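Local coordinates for protein transcriptional regulator (Streptococcus pneumoniae, PDB 2GNP) that is probably a transcriptional regulator whose putative sugar-binding domain would let it respond to a sugar or sugar phosphate, at residues I213-E216 with D217-N220. Numbering follows the deposited sequence.
Sequences ISLE and DLKN
The carboxamide of Asn-220 and the carboxylate of Glu-216 stand near each other, their planes 43° apart. ND2 of Asn-220 gives an almost straight hydrogen bond of 2.8 Å to the main-chain O of Glu-216; that oxygen lies in the amide plane, while ND2 sits 19° off the carbonyl plane. The same ND2 also gives a bond to a water, which donates to Glu-216 OE2 and so bridges the two side chains. At the other carboxylate oxygen, OE1, Lys-219 NZ makes a long salt bridge of 3.9 Å; the Glu-216 chain, bent at chi2, turns its carboxylate back to the lysine, whose extended chain passes Leu-215 O. At the N-terminus Ser-214 is the N-cap: its OG, set between its own backbone N and carbonyl carbon (chi1 71°), turns to accept from Asp-217 N at 3.0 Å, a capping bond. The Asp-217 carboxylate takes a bond on OD2 from a second water, itself held by Ser-214 N, and a salt bridge from Lys-149. In the backbone, Ser-214 O accepts from Leu-218 N and Leu-215 O from Lys-219 N. CG1 of Ile-213 packs at 3.6 Å against Asp-217 CB, and CD2 of Leu-215 meets CD2 of Leu-218 at 4.4 Å; both leucines rest on Ile-190 of strand 188-190. The short helix 215-218, leading into strand 223-227, is thus anchored by its apolar side, while Ser-214 OG takes a first-turn N-H and Asn-220 ND2 binds Glu-216 O; the negative Asp-217 lies near the N-terminus, where it would probably interact favourably with the helix dipole.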
ATOM      1  N   ILE A 213      -4.989   1.977  -9.829  1.00 10.24           N
ATOM      2  CA  ILE A 213      -4.185   0.950 -10.505  1.00 10.02           C
ATOM      3  C   ILE A 213      -4.788  -0.431 -10.304  1.00 11.01           C
ATOM      4  O   ILE A 213      -5.306  -0.716  -9.255  1.00 11.65           O
ATOM      5  CB  ILE A 213      -2.721   0.993 -10.041  1.00 11.02           C
ATOM      6  CG1 ILE A 213      -1.801   0.162 -10.923  1.00 12.21           C
ATOM      7  CG2 ILE A 213      -2.570   0.632  -8.541  1.00 11.26           C
ATOM      8  CD1 ILE A 213      -0.287   0.378 -10.525  1.00 11.38           C
ATOM      9  N   SER A 214      -4.754  -1.253 -11.345  1.00 11.57           N
ATOM     10  CA  SER A 214      -5.215  -2.651 -11.150  1.00 12.73           C
ATOM     11  C   SER A 214      -4.235  -3.478 -10.327  1.00 13.18           C
ATOM     12  O   SER A 214      -3.034  -3.201 -10.301  1.00 12.59           O
ATOM     13  CB  SER A 214      -5.426  -3.296 -12.513  1.00 13.08           C
ATOM     14  OG  SER A 214      -4.202  -3.545 -13.199  1.00 13.59           O
ATOM     15  N   LEU A 215      -4.722  -4.546  -9.670  1.00 13.91           N
ATOM     16  CA  LEU A 215      -3.816  -5.465  -8.968  1.00 14.42           C
ATOM     17  C   LEU A 215      -2.809  -6.098  -9.950  1.00 13.66           C
ATOM     18  O   LEU A 215      -1.623  -6.234  -9.631  1.00 14.16           O
ATOM     19  CB  LEU A 215      -4.624  -6.556  -8.250  1.00 15.69           C
ATOM     20  CG  LEU A 215      -5.562  -6.071  -7.172  1.00 15.16           C
ATOM     21  CD1 LEU A 215      -6.115  -7.257  -6.379  1.00 16.32           C
ATOM     22  CD2 LEU A 215      -4.821  -5.151  -6.207  1.00 14.20           C
ATOM     23  N   GLU A 216      -3.282  -6.412 -11.172  1.00 13.66           N
ATOM     24  CA  GLU A 216      -2.420  -6.894 -12.244  1.00 15.56           C
ATOM     25  C   GLU A 216      -1.241  -5.974 -12.528  1.00 13.67           C
ATOM     26  O   GLU A 216      -0.078  -6.417 -12.575  1.00 14.94           O
ATOM     27  CB  GLU A 216      -3.279  -7.099 -13.495  1.00 15.32           C
ATOM     28  CG  GLU A 216      -2.547  -7.541 -14.738  1.00 21.65           C
ATOM     29  CD  GLU A 216      -1.982  -8.955 -14.660  1.00 25.74           C
ATOM     30  OE1 GLU A 216      -2.457  -9.822 -13.840  1.00 27.61           O
ATOM     31  OE2 GLU A 216      -1.015  -9.194 -15.419  1.00 30.05           O
ATOM     32  N   ASP A 217      -1.511  -4.677 -12.638  1.00 12.69           N
ATOM     33  CA  ASP A 217      -0.426  -3.737 -12.855  1.00 13.15           C
ATOM     34  C   ASP A 217       0.413  -3.575 -11.576  1.00 12.61           C
ATOM     35  O   ASP A 217       1.671  -3.573 -11.647  1.00 12.23           O
ATOM     36  CB  ASP A 217      -0.950  -2.410 -13.362  1.00 14.17           C
ATOM     37  CG  ASP A 217      -1.398  -2.490 -14.838  1.00 16.38           C
ATOM     38  OD1 ASP A 217      -0.783  -3.300 -15.590  1.00 18.55           O
ATOM     39  OD2 ASP A 217      -2.288  -1.691 -15.223  1.00 19.89           O
ATOM     40  N   LEU A 218      -0.251  -3.455 -10.426  1.00 11.06           N
ATOM     41  CA  LEU A 218       0.534  -3.329  -9.171  1.00 11.93           C
ATOM     42  C   LEU A 218       1.546  -4.444  -9.004  1.00 11.76           C
ATOM     43  O   LEU A 218       2.711  -4.185  -8.703  1.00 13.76           O
ATOM     44  CB  LEU A 218      -0.412  -3.290  -7.971  1.00 10.12           C
ATOM     45  CG  LEU A 218       0.334  -3.257  -6.646  1.00 11.73           C
ATOM     46  CD1 LEU A 218       1.046  -1.923  -6.444  1.00 15.48           C
ATOM     47  CD2 LEU A 218      -0.771  -3.440  -5.529  1.00 16.83           C
ATOM     48  N   LYS A 219       1.112  -5.667  -9.247  1.00 13.11           N
ATOM     49  CA  LYS A 219       1.924  -6.827  -8.923  1.00 14.10           C
ATOM     50  C   LYS A 219       3.048  -7.097  -9.922  1.00 13.31           C
ATOM     51  O   LYS A 219       3.836  -8.010  -9.737  1.00 13.28           O
ATOM     52  CB  LYS A 219       1.067  -8.069  -8.673  1.00 14.63           C
ATOM     53  CG  LYS A 219       0.570  -8.758  -9.904  1.00 14.34           C
ATOM     54  CD  LYS A 219      -0.560  -9.708  -9.580  1.00 20.42           C
ATOM     55  CE  LYS A 219      -0.792 -10.743 -10.678  1.00 26.24           C
ATOM     56  NZ  LYS A 219      -1.989 -11.650 -10.481  1.00 35.39           N
ATOM     57  N   ASN A 220       3.098  -6.283 -10.974  1.00 13.69           N
ATOM     58  CA  ASN A 220       4.169  -6.356 -11.963  1.00 15.35           C
ATOM     59  C   ASN A 220       5.137  -5.174 -11.924  1.00 15.47           C
ATOM     60  O   ASN A 220       6.076  -5.121 -12.729  1.00 15.38           O
ATOM     61  CB  ASN A 220       3.531  -6.530 -13.342  1.00 15.55           C
ATOM     62  CG  ASN A 220       3.125  -7.983 -13.592  1.00 17.94           C
ATOM     63  OD1 ASN A 220       4.008  -8.783 -13.935  1.00 20.17           O
ATOM     64  ND2 ASN A 220       1.830  -8.349 -13.400  1.00 16.64           N
TER
HETATM   65  O   HOH W   1      -3.845  -0.153 -13.942  1.00 16.64           O
HETATM   66  O   HOH W   2       0.904 -10.975 -13.855  1.00 23.51           O